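Local coordinates for lipoate-protein ligase 1 (Plasmodium falciparum, PDB 5T8U), which belongs to the lipoate-protein ligase family and holds a molecule of lipoic acid in a pocket of its alpha/beta catalytic domain, at residues Asn116-Phe121 against Gln139-Ile144; Cys107-Asn112 against Val162-Gly167; Tyr100-Asn105 against Ile171-Asn176; Gln149-Ser154 against Asn203-Asn208. One frame throughout, in Å; residues are numbered along the deposited sequence.

Contact 1: residues Asn116-Phe121 against Gln139-Ile144; sequences NTSSNF and QGRNDI. With LPA (lipoic acid), chain C.
The ring of Phe-121 meets Ile-144 at its edge, where Ile-144 CD1 lies in the ring plane 3.6 Å from Phe-121 CD1. The other flat group, the guanidinium of Arg-141, carries Thr-117 on one face: Thr-117 OG1 sits over the rim, 3.7 Å from Arg-141 NH2, and no hydrogen bond forms there.

More of the chain comes obliquely to the Phe-121 ring. Ile-144 CG1 approaches Phe-121 CE1 to 3.5 Å, while the backbone carbonyl of Arg-141 places its O 3.4 Å from Phe-121 CE2. Phe-121 CG stands anti to the carbonyl carbon (chi1 -81°), which projects the ring from near the start of helix 117-132 toward residues 141-144; a large, flat hydrocarbon suits this buried interface. Arg-141 begins by pointing away, but its chain bends at chi2 (67°), so the guanidinium folds back with one face against Thr-117, at the exposed margin. A long, flexible, charged chain can do this while remaining near solvent. Asn-142 turns from the helix toward lipoic acid, its ND2 3.7 Å from C1 of the ligand, and gives a weak hydrogen bond to Ser-154 O.

No hydrogen bond crosses between the two segments, so van der Waals contact joins them. The Phe-121 ring also meets the ring of His-165, and Thr-117 touches Phe-156 and Phe-163. Asn-142 and Ile-144 pair through their backbones with Ser-154 and Cys-151, so the start of helix 117-132 packs on the sheet against strands 143-145, 150-159 and 162-170.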
# COMPACT_ATOMS: atom_id res chain seq x y z
N ASN A 116 -11.01 -4.08 -6.89
CA ASN A 116 -11.98 -4.66 -5.97
C ASN A 116 -12.00 -3.91 -4.64
O ASN A 116 -12.33 -4.49 -3.60
CB ASN A 116 -11.68 -6.14 -5.74
CG ASN A 116 -12.91 -6.94 -5.32
OD1 ASN A 116 -13.84 -7.11 -6.11
ND2 ASN A 116 -12.90 -7.43 -4.09
N THR A 117 -11.64 -2.62 -4.66
CA THR A 117 -11.54 -1.84 -3.44
C THR A 117 -12.83 -1.89 -2.63
O THR A 117 -12.85 -2.35 -1.48
CB THR A 117 -11.19 -0.39 -3.79
OG1 THR A 117 -9.98 -0.36 -4.57
CG2 THR A 117 -10.99 0.45 -2.53
N SER A 118 -13.92 -1.40 -3.23
CA SER A 118 -15.19 -1.32 -2.51
C SER A 118 -15.59 -2.67 -1.92
O SER A 118 -15.98 -2.76 -0.75
CB SER A 118 -16.28 -0.80 -3.45
OG SER A 118 -15.96 0.50 -3.92
N SER A 119 -15.48 -3.73 -2.72
CA SER A 119 -15.85 -5.06 -2.23
C SER A 119 -14.99 -5.47 -1.04
O SER A 119 -15.50 -5.99 -0.05
CB SER A 119 -15.75 -6.09 -3.35
OG SER A 119 -16.86 -5.99 -4.23
N ASN A 120 -13.67 -5.25 -1.13
CA ASN A 120 -12.79 -5.57 -0.01
C ASN A 120 -13.24 -4.84 1.25
O ASN A 120 -13.41 -5.46 2.31
CB ASN A 120 -11.35 -5.19 -0.36
CG ASN A 120 -10.85 -5.89 -1.61
OD1 ASN A 120 -11.45 -6.86 -2.08
ND2 ASN A 120 -9.74 -5.41 -2.16
N PHE A 121 -13.46 -3.53 1.14
CA PHE A 121 -13.95 -2.77 2.29
C PHE A 121 -15.28 -3.32 2.79
O PHE A 121 -15.57 -3.22 3.99
CB PHE A 121 -14.09 -1.29 1.93
CG PHE A 121 -12.79 -0.53 1.98
CD1 PHE A 121 -12.09 -0.42 3.16
CD2 PHE A 121 -12.29 0.10 0.85
CE1 PHE A 121 -10.90 0.29 3.22
CE2 PHE A 121 -11.10 0.81 0.90
CZ PHE A 121 -10.41 0.90 2.08
N GLN A 139 -14.38 6.33 5.20
CA GLN A 139 -14.36 7.79 5.09
C GLN A 139 -14.01 8.24 3.68
O GLN A 139 -14.77 8.98 3.04
CB GLN A 139 -13.37 8.37 6.11
CG GLN A 139 -13.68 9.80 6.53
CD GLN A 139 -12.79 10.28 7.66
OE1 GLN A 139 -13.24 10.96 8.57
NE2 GLN A 139 -11.51 9.93 7.60
N GLY A 140 -12.86 7.80 3.18
CA GLY A 140 -12.44 8.12 1.83
C GLY A 140 -12.16 6.87 1.01
O GLY A 140 -12.71 5.80 1.30
N ARG A 141 -11.31 7.00 -0.00
CA ARG A 141 -10.95 5.85 -0.83
C ARG A 141 -10.12 4.83 -0.07
O ARG A 141 -9.99 3.69 -0.53
CB ARG A 141 -10.19 6.33 -2.07
CG ARG A 141 -9.83 5.25 -3.08
CD ARG A 141 -11.06 4.65 -3.75
NE ARG A 141 -10.70 3.88 -4.94
CZ ARG A 141 -11.53 3.08 -5.60
NH1 ARG A 141 -12.78 2.92 -5.18
NH2 ARG A 141 -11.11 2.43 -6.68
N ASN A 142 -9.56 5.20 1.09
CA ASN A 142 -8.52 4.38 1.71
C ASN A 142 -8.62 4.28 3.23
O ASN A 142 -7.69 3.75 3.85
CB ASN A 142 -7.14 4.93 1.35
CG ASN A 142 -6.84 6.25 2.03
OD1 ASN A 142 -7.67 7.17 2.02
ND2 ASN A 142 -5.67 6.35 2.66
N ASP A 143 -9.68 4.77 3.86
CA ASP A 143 -9.75 4.82 5.31
C ASP A 143 -11.06 4.22 5.82
O ASP A 143 -12.09 4.27 5.14
CB ASP A 143 -9.62 6.26 5.83
CG ASP A 143 -8.20 6.76 5.77
OD1 ASP A 143 -7.35 6.06 5.19
OD2 ASP A 143 -7.93 7.86 6.31
N ILE A 144 -10.99 3.66 7.02
CA ILE A 144 -12.16 3.15 7.73
C ILE A 144 -12.22 3.84 9.08
O ILE A 144 -11.24 3.83 9.83
CB ILE A 144 -12.11 1.62 7.91
CG1 ILE A 144 -11.89 0.92 6.56
CG2 ILE A 144 -13.39 1.12 8.57
CD1 ILE A 144 -11.63 -0.57 6.69
C1 LPA C . -2.56 5.86 4.54
O1 LPA C . -3.15 6.13 5.62
C2 LPA C . -2.50 4.42 4.05
O2 LPA C . -2.03 6.78 3.86
C3 LPA C . -1.59 3.61 4.98
C4 LPA C . -1.22 2.28 4.33
C5 LPA C . -0.09 1.65 5.13
C6 LPA C . 0.38 0.48 4.51
S6 LPA C . 1.81 0.17 4.99
C7 LPA C . -0.74 -1.07 5.01
C8 LPA C . 0.21 -2.34 5.20
S8 LPA C . 1.93 -1.75 4.96

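Contact 2: residues Cys107-Asn112 against Val162-Gly167; sequences CFTFLN and VFLHHG. With LPA (lipoic acid), chain C.
The CB of Phe-108 leaves its strand on the same face of the sheet as Phe-110 and Asn-112, and CG takes the crowded position between backbone N and carbonyl carbon (chi1 64°). That torsion lays the ring over Gly-167 of the neighbouring strand 162-170. CG and CD2 come first to the glycine carbonyl, with Phe-108 CD2 3.1 Å from Gly-167 O. Further out, CE2 lies 3.2 Å from Gly-167 C, and at the tip CZ comes within 3.4 Å of Gly-167 CA. That CA stands over the ring face, 3.8 Å from the Phe-108 centroid, as a CH-pi contact. Along the other branch CD1 and CE1 pass Gly-167 N. Glycine suits the place because a CB there would run into the ring. At the ring edge, CE1 meets His-165 NE2 at 3.8 Å, and the edge of Phe-108 faces the imidazole in an offset edge-to-face pair, planes at 74°. His-165 NE2 is hydrogen-bonded to Ser-154 OG, which helps to fix it.

Six backbone hydrogen bonds form reciprocal pairs at Phe-108 with Gly-167, Phe-110 with His-165 and Asn-112 with Phe-163. Leu-111 and Leu-164 lie side by side on the opposite face, Leu-111 CD2 3.4 Å from Leu-164 CG. There too His-166 brings ND1 within 3.2 Å of lipoic acid C8 and hydrogen-bonds through NE2 to Thr-94. This is a regular antiparallel pair within a mixed sheet, with the lipoic acid pocket at its Cys-107 and Gly-167 end.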
# COMPACT_ATOMS: atom_id res chain seq x y z
N CYS A 107 -2.19 -6.47 9.24
CA CYS A 107 -2.02 -5.99 7.87
C CYS A 107 -2.69 -6.97 6.92
O CYS A 107 -2.41 -8.18 6.97
CB CYS A 107 -0.54 -5.83 7.50
SG CYS A 107 0.35 -4.59 8.46
N PHE A 108 -3.57 -6.45 6.07
CA PHE A 108 -4.30 -7.25 5.10
C PHE A 108 -3.89 -6.85 3.69
O PHE A 108 -3.57 -5.69 3.42
CB PHE A 108 -5.82 -7.08 5.26
CG PHE A 108 -6.31 -5.69 4.99
CD1 PHE A 108 -6.70 -5.31 3.71
CD2 PHE A 108 -6.38 -4.75 6.00
CE1 PHE A 108 -7.15 -4.03 3.45
CE2 PHE A 108 -6.83 -3.46 5.75
CZ PHE A 108 -7.22 -3.11 4.47
N THR A 109 -3.90 -7.83 2.78
CA THR A 109 -3.53 -7.61 1.38
C THR A 109 -4.52 -8.37 0.51
O THR A 109 -4.49 -9.61 0.48
CB THR A 109 -2.10 -8.06 1.11
OG1 THR A 109 -1.20 -7.34 1.96
CG2 THR A 109 -1.72 -7.81 -0.35
N PHE A 110 -5.38 -7.64 -0.19
CA PHE A 110 -6.28 -8.23 -1.17
C PHE A 110 -5.65 -8.16 -2.55
O PHE A 110 -5.20 -7.09 -2.98
CB PHE A 110 -7.63 -7.50 -1.18
CG PHE A 110 -8.42 -7.66 0.09
CD1 PHE A 110 -9.22 -8.78 0.28
CD2 PHE A 110 -8.39 -6.69 1.07
CE1 PHE A 110 -9.95 -8.93 1.44
CE2 PHE A 110 -9.13 -6.84 2.23
CZ PHE A 110 -9.91 -7.96 2.41
N LEU A 111 -5.61 -9.29 -3.25
CA LEU A 111 -5.18 -9.34 -4.64
C LEU A 111 -6.35 -9.82 -5.49
O LEU A 111 -7.03 -10.79 -5.12
CB LEU A 111 -3.98 -10.26 -4.84
CG LEU A 111 -2.78 -10.03 -3.91
CD1 LEU A 111 -1.66 -10.99 -4.25
CD2 LEU A 111 -2.29 -8.59 -3.99
N ASN A 112 -6.59 -9.14 -6.61
CA ASN A 112 -7.72 -9.47 -7.46
C ASN A 112 -7.33 -9.33 -8.92
O ASN A 112 -6.32 -8.72 -9.27
CB ASN A 112 -8.94 -8.59 -7.15
CG ASN A 112 -9.48 -8.81 -5.76
OD1 ASN A 112 -8.98 -8.24 -4.79
ND2 ASN A 112 -10.52 -9.64 -5.65
N VAL A 162 -3.15 -7.72 -12.29
CA VAL A 162 -3.33 -7.83 -10.85
C VAL A 162 -3.66 -6.47 -10.27
O VAL A 162 -3.12 -5.45 -10.71
CB VAL A 162 -2.08 -8.42 -10.17
CG1 VAL A 162 -2.36 -8.70 -8.70
CG2 VAL A 162 -1.63 -9.68 -10.88
N PHE A 163 -4.53 -6.46 -9.26
CA PHE A 163 -4.80 -5.27 -8.46
C PHE A 163 -4.54 -5.61 -7.00
O PHE A 163 -5.05 -6.62 -6.49
CB PHE A 163 -6.24 -4.79 -8.63
CG PHE A 163 -6.63 -3.70 -7.68
CD1 PHE A 163 -6.18 -2.40 -7.87
CD2 PHE A 163 -7.45 -3.97 -6.59
CE1 PHE A 163 -6.54 -1.40 -6.99
CE2 PHE A 163 -7.81 -2.97 -5.71
CZ PHE A 163 -7.35 -1.68 -5.91
N LEU A 164 -3.74 -4.77 -6.34
CA LEU A 164 -3.31 -5.00 -4.97
C LEU A 164 -3.83 -3.88 -4.09
O LEU A 164 -3.46 -2.71 -4.27
CB LEU A 164 -1.78 -5.09 -4.88
CG LEU A 164 -1.17 -5.37 -3.51
CD1 LEU A 164 0.13 -6.15 -3.65
CD2 LEU A 164 -0.91 -4.09 -2.73
N HIS A 165 -4.69 -4.23 -3.13
CA HIS A 165 -5.22 -3.31 -2.14
C HIS A 165 -4.77 -3.82 -0.77
O HIS A 165 -5.37 -4.74 -0.22
CB HIS A 165 -6.75 -3.22 -2.24
CG HIS A 165 -7.41 -2.56 -1.07
ND1 HIS A 165 -8.78 -2.56 -0.89
CD2 HIS A 165 -6.90 -1.86 -0.03
CE1 HIS A 165 -9.08 -1.90 0.21
NE2 HIS A 165 -7.96 -1.47 0.76
N HIS A 166 -3.73 -3.21 -0.21
CA HIS A 166 -3.19 -3.63 1.07
C HIS A 166 -3.29 -2.49 2.07
O HIS A 166 -2.92 -1.35 1.77
CB HIS A 166 -1.74 -4.12 0.94
CG HIS A 166 -0.72 -3.02 0.91
ND1 HIS A 166 -0.02 -2.62 2.04
CD2 HIS A 166 -0.26 -2.26 -0.10
CE1 HIS A 166 0.81 -1.65 1.71
NE2 HIS A 166 0.69 -1.41 0.42
N GLY A 167 -3.82 -2.80 3.26
CA GLY A 167 -4.06 -1.80 4.28
C GLY A 167 -3.80 -2.36 5.66
O GLY A 167 -3.48 -3.54 5.83
C1 LPA C . -2.56 5.86 4.54
O1 LPA C . -3.15 6.13 5.62
C2 LPA C . -2.50 4.42 4.05
O2 LPA C . -2.03 6.78 3.86
C3 LPA C . -1.59 3.61 4.98
C4 LPA C . -1.22 2.28 4.33
C5 LPA C . -0.09 1.65 5.13
C6 LPA C . 0.38 0.48 4.51
S6 LPA C . 1.81 0.17 4.99
C7 LPA C . -0.74 -1.07 5.01
C8 LPA C . 0.21 -2.34 5.20
S8 LPA C . 1.93 -1.75 4.96

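Contact 3: residues Tyr100-Asn105 against Ile171-Asn176; sequences YHDLGN and INLEKN. With LPA (lipoic acid), chain C.
Gly-104 O is the best-held polar atom: two backbone N-H groups of the facing loop grip it. Asn-172 N makes a very short bond of 2.4 Å to Gly-104 O, arriving in the carbonyl plane on a lone pair, and Ile-171 N adds a weak one at 3.1 Å. The carbonyl belongs to a type I beta turn, Asp-102 to Asn-105, combined with an Asx turn, which links strand 99-101 to strand 105-112. Glycine suits this tight corner, since a CB would collide with Asn-172 O and Leu-173 N.

The turn is tied from within by its own side chains. Asp-102 CG takes the crowded position between N and C (chi1 67°), so that OD1 accepts from Gly-104 N at 2.8 Å, met from above the carboxylate plane. Asn-105 OD1 accepts from Asp-102 N at 2.8 Å, nearly along the C=O axis. Across the contact Asp-102 OD2 receives only a weak bond from Glu-174 N, at 3.4 Å. The like charges of Asp-102 and Glu-174 lie near each other, which may raise the affinity of either for a proton.

Leu-173 CD1 is tightly placed, 3.0 Å from Asp-102 OD1, and its apolar contact is with the edge of the Tyr-100 ring, 3.6 Å from Tyr-100 CD2. His-101 turns the other way, into the ligand pocket; its ND1 donates to Tyr-100 O, and its NE2 comes 3.5 Å from S8 of lipoic acid.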
# COMPACT_ATOMS: atom_id res chain seq x y z
N TYR A 100 3.15 3.73 11.14
CA TYR A 100 3.88 2.96 12.13
C TYR A 100 3.21 1.61 12.33
O TYR A 100 1.98 1.51 12.29
CB TYR A 100 3.94 3.73 13.46
CG TYR A 100 4.56 2.97 14.61
CD1 TYR A 100 5.94 2.90 14.77
CD2 TYR A 100 3.76 2.35 15.56
CE1 TYR A 100 6.50 2.23 15.83
CE2 TYR A 100 4.32 1.67 16.63
CZ TYR A 100 5.69 1.61 16.76
OH TYR A 100 6.25 0.94 17.81
N HIS A 101 4.02 0.58 12.55
CA HIS A 101 3.53 -0.77 12.73
C HIS A 101 4.10 -1.37 14.00
O HIS A 101 5.22 -1.04 14.41
CB HIS A 101 3.92 -1.68 11.55
CG HIS A 101 3.03 -1.54 10.35
ND1 HIS A 101 1.99 -0.64 10.29
CD2 HIS A 101 3.03 -2.20 9.17
CE1 HIS A 101 1.39 -0.74 9.12
NE2 HIS A 101 2.00 -1.68 8.42
N ASP A 102 3.31 -2.24 14.63
CA ASP A 102 3.80 -3.12 15.68
C ASP A 102 2.84 -4.29 15.78
O ASP A 102 1.87 -4.39 15.02
CB ASP A 102 3.94 -2.37 17.02
CG ASP A 102 2.61 -1.93 17.59
OD1 ASP A 102 1.55 -2.30 17.04
OD2 ASP A 102 2.62 -1.20 18.61
N LEU A 103 3.10 -5.18 16.73
CA LEU A 103 2.28 -6.38 16.87
C LEU A 103 0.85 -6.06 17.30
O LEU A 103 0.01 -6.97 17.30
CB LEU A 103 2.92 -7.34 17.87
CG LEU A 103 4.29 -7.87 17.44
CD1 LEU A 103 4.93 -8.69 18.56
CD2 LEU A 103 4.18 -8.71 16.17
N GLY A 104 0.55 -4.82 17.66
CA GLY A 104 -0.81 -4.44 18.00
C GLY A 104 -1.71 -4.14 16.83
O GLY A 104 -2.85 -3.72 17.04
N ASN A 105 -1.24 -4.34 15.60
CA ASN A 105 -2.03 -4.06 14.41
C ASN A 105 -1.84 -5.18 13.40
O ASN A 105 -0.79 -5.82 13.35
CB ASN A 105 -1.66 -2.71 13.78
CG ASN A 105 -0.32 -2.74 13.07
OD1 ASN A 105 0.71 -2.43 13.66
ND2 ASN A 105 -0.34 -3.10 11.79
N ILE A 171 -5.69 -2.93 16.08
CA ILE A 171 -6.23 -3.73 17.17
C ILE A 171 -5.76 -3.13 18.49
O ILE A 171 -6.55 -2.54 19.24
CB ILE A 171 -5.79 -5.20 17.06
CG1 ILE A 171 -6.15 -5.78 15.68
CG2 ILE A 171 -6.42 -6.04 18.18
CD1 ILE A 171 -7.63 -5.90 15.40
N ASN A 172 -4.47 -3.28 18.78
CA ASN A 172 -3.88 -2.84 20.05
C ASN A 172 -2.64 -1.99 19.80
O ASN A 172 -1.71 -1.98 20.62
CB ASN A 172 -3.54 -4.04 20.93
CG ASN A 172 -3.16 -3.64 22.34
OD1 ASN A 172 -3.65 -2.64 22.87
ND2 ASN A 172 -2.28 -4.42 22.96
N LEU A 173 -2.59 -1.28 18.68
CA LEU A 173 -1.44 -0.45 18.36
C LEU A 173 -1.16 0.54 19.49
O LEU A 173 -2.08 1.09 20.09
CB LEU A 173 -1.66 0.29 17.04
CG LEU A 173 -0.57 1.28 16.63
CD1 LEU A 173 0.73 0.55 16.38
CD2 LEU A 173 -0.99 2.07 15.40
N GLU A 174 0.12 0.76 19.76
CA GLU A 174 0.53 1.78 20.73
C GLU A 174 0.31 3.15 20.10
O GLU A 174 1.08 3.59 19.25
CB GLU A 174 1.99 1.57 21.12
CG GLU A 174 2.44 2.37 22.33
CD GLU A 174 3.87 2.06 22.74
OE1 GLU A 174 4.30 2.53 23.81
OE2 GLU A 174 4.56 1.34 21.98
N LYS A 175 -0.77 3.82 20.51
CA LYS A 175 -1.18 5.05 19.85
C LYS A 175 -0.28 6.23 20.21
O LYS A 175 0.04 7.05 19.34
CB LYS A 175 -2.63 5.38 20.20
CG LYS A 175 -3.12 6.70 19.63
CD LYS A 175 -4.53 7.03 20.09
CE LYS A 175 -4.97 8.39 19.58
NZ LYS A 175 -6.34 8.74 20.04
N ASN A 176 0.13 6.34 21.47
CA ASN A 176 0.87 7.52 21.91
C ASN A 176 2.29 7.55 21.34
O ASN A 176 2.83 8.63 21.08
CB ASN A 176 0.92 7.58 23.43
CG ASN A 176 -0.41 7.99 24.04
OD1 ASN A 176 -1.23 8.64 23.39
ND2 ASN A 176 -0.63 7.63 25.30
C1 LPA C . -2.56 5.86 4.54
O1 LPA C . -3.15 6.13 5.62
C2 LPA C . -2.50 4.42 4.05
O2 LPA C . -2.03 6.78 3.86
C3 LPA C . -1.59 3.61 4.98
C4 LPA C . -1.22 2.28 4.33
C5 LPA C . -0.09 1.65 5.13
C6 LPA C . 0.38 0.48 4.51
S6 LPA C . 1.81 0.17 4.99
C7 LPA C . -0.74 -1.07 5.01
C8 LPA C . 0.21 -2.34 5.20
S8 LPA C . 1.93 -1.75 4.96

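Contact 4: residues Gln149-Ser154 against Asn203-Asn208; sequences QKCSGS and NLSEIN. With LPA (lipoic acid), chain C.
A classic beta bulge, Cys-151 and Ser-152 facing Ile-144, opens strand 150-159, and beside it runs the loop that forms a type I beta turn from Leu-204 to Ile-207. One hydrogen bond joins the two segments: Asn-203 N donates to Lys-150 O at 3.2 Å, nearly along the C=O axis.

Stacking of two amides adds to this bond. The side-chain amides of Gln-149 and Asn-203 lie almost parallel, their planes 9° apart, and the chains cross obliquely with CB to CB at 3.7 Å. Flat amides suit a partly buried seam, for they stack by their flat faces while their polar atoms stay at the edges. Close by, Cys-151 CB packs 3.9 Å from Asn-203 O and also touches Ser-205, whose OG makes a weak hydrogen bond to Leu-170 O; a small, weakly polar residue fits there.

A third group of contacts belongs to lipoic acid. The long chain of Lys-150 points away from Asn-203, CG anti to the backbone N (chi1 -161°), and bends at chi2 and chi3 to pass alongside Gly-153. A CB at Gly-153 would clash with Lys-150 NZ, so glycine makes room for the ammonium. Farther along, Gly-153 O comes 3.3 Å from C4 of the ligand and Ser-154 O 3.0 Å from C2. At the end of the lysine, Lys-150 NZ donates to lipoic acid O1 at 2.8 Å.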
# COMPACT_ATOMS: atom_id res chain seq x y z
N GLN A 149 -13.06 8.31 13.57
CA GLN A 149 -11.67 8.13 13.98
C GLN A 149 -11.06 6.99 13.18
O GLN A 149 -11.67 5.93 13.05
CB GLN A 149 -11.59 7.82 15.48
CG GLN A 149 -12.28 8.84 16.37
CD GLN A 149 -12.22 8.47 17.83
OE1 GLN A 149 -13.20 8.00 18.41
NE2 GLN A 149 -11.06 8.68 18.45
N LYS A 150 -9.86 7.22 12.66
CA LYS A 150 -9.22 6.22 11.81
C LYS A 150 -8.93 4.95 12.61
O LYS A 150 -8.34 5.00 13.69
CB LYS A 150 -7.92 6.78 11.24
CG LYS A 150 -7.41 6.02 10.02
CD LYS A 150 -5.89 6.04 9.91
CE LYS A 150 -5.43 6.59 8.57
NZ LYS A 150 -3.99 6.28 8.30
N CYS A 151 -9.37 3.81 12.07
CA CYS A 151 -8.97 2.51 12.59
C CYS A 151 -8.31 1.63 11.54
O CYS A 151 -7.79 0.56 11.89
CB CYS A 151 -10.19 1.76 13.16
SG CYS A 151 -11.23 0.94 11.94
N SER A 152 -8.30 2.04 10.27
CA SER A 152 -7.63 1.29 9.22
C SER A 152 -7.19 2.25 8.13
O SER A 152 -7.83 3.29 7.90
CB SER A 152 -8.54 0.20 8.65
OG SER A 152 -8.15 -0.16 7.33
N GLY A 153 -6.10 1.90 7.45
CA GLY A 153 -5.57 2.75 6.40
C GLY A 153 -5.00 1.96 5.24
O GLY A 153 -4.12 1.12 5.43
N SER A 154 -5.49 2.22 4.02
CA SER A 154 -5.20 1.38 2.88
C SER A 154 -4.36 2.10 1.83
O SER A 154 -4.24 3.33 1.83
CB SER A 154 -6.51 0.89 2.24
OG SER A 154 -7.28 0.16 3.17
N ASN A 203 -7.71 5.51 16.76
CA ASN A 203 -8.57 4.79 17.69
C ASN A 203 -8.28 3.30 17.58
O ASN A 203 -8.30 2.74 16.48
CB ASN A 203 -10.05 5.05 17.41
CG ASN A 203 -10.94 4.56 18.54
OD1 ASN A 203 -10.55 4.57 19.70
ND2 ASN A 203 -12.14 4.11 18.19
N LEU A 204 -8.01 2.67 18.72
CA LEU A 204 -7.81 1.23 18.76
C LEU A 204 -9.15 0.53 18.87
O LEU A 204 -9.99 0.90 19.70
CB LEU A 204 -6.92 0.84 19.95
CG LEU A 204 -5.45 1.26 19.92
CD1 LEU A 204 -4.80 0.83 18.62
CD2 LEU A 204 -5.27 2.76 20.13
N SER A 205 -9.36 -0.48 18.03
CA SER A 205 -10.61 -1.22 18.06
C SER A 205 -10.80 -1.99 19.37
O SER A 205 -11.88 -2.55 19.59
CB SER A 205 -10.68 -2.18 16.87
OG SER A 205 -10.98 -1.48 15.67
N GLU A 206 -9.78 -2.04 20.23
CA GLU A 206 -9.95 -2.59 21.57
C GLU A 206 -10.69 -1.63 22.49
O GLU A 206 -11.36 -2.07 23.43
CB GLU A 206 -8.59 -2.93 22.19
CG GLU A 206 -7.95 -4.19 21.63
CD GLU A 206 -6.68 -4.57 22.36
OE1 GLU A 206 -6.18 -3.76 23.17
OE2 GLU A 206 -6.17 -5.70 22.13
N ILE A 207 -10.59 -0.32 22.23
CA ILE A 207 -11.35 0.66 22.99
C ILE A 207 -12.84 0.40 22.90
O ILE A 207 -13.62 0.89 23.73
CB ILE A 207 -10.99 2.09 22.51
CG1 ILE A 207 -9.58 2.45 22.97
CG2 ILE A 207 -12.01 3.12 23.01
CD1 ILE A 207 -9.07 3.79 22.47
N ASN A 208 -13.28 -0.38 21.90
CA ASN A 208 -14.68 -0.68 21.70
C ASN A 208 -15.05 -2.14 21.94
O ASN A 208 -16.24 -2.44 22.08
CB ASN A 208 -15.11 -0.30 20.27
CG ASN A 208 -14.46 0.98 19.78
OD1 ASN A 208 -13.44 0.94 19.10
ND2 ASN A 208 -15.05 2.11 20.13
C1 LPA C . -2.56 5.86 4.54
O1 LPA C . -3.15 6.13 5.62
C2 LPA C . -2.50 4.42 4.05
O2 LPA C . -2.03 6.78 3.86
C3 LPA C . -1.59 3.61 4.98
C4 LPA C . -1.22 2.28 4.33
C5 LPA C . -0.09 1.65 5.13
C6 LPA C . 0.38 0.48 4.51
S6 LPA C . 1.81 0.17 4.99
C7 LPA C . -0.74 -1.07 5.01
C8 LPA C . 0.21 -2.34 5.20
S8 LPA C . 1.93 -1.75 4.96

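How the contacts relate
Contacts 2, 3 and 4 are buried, contact 2 the most central, whereas contact 1 is partly buried and runs out to an exposed arginine. Contact 2 joins two strands by a ladder of backbone bonds. Contact 1 has no hydrogen bond between its own segments, though its helix bonds to the sheet through Asn-120 and His-165. In the loops, two N-H groups share one carbonyl in contact 3 and a single N-H serves one in contact 4; these loops touch through Leu-173 and Leu-204. Strand 150-159 brings contact 4 against contacts 1 and 2. All four reach lipoic acid: 1 its carboxyl end, 4 that end and the chain behind it, 2 and 3 its sulfur ring.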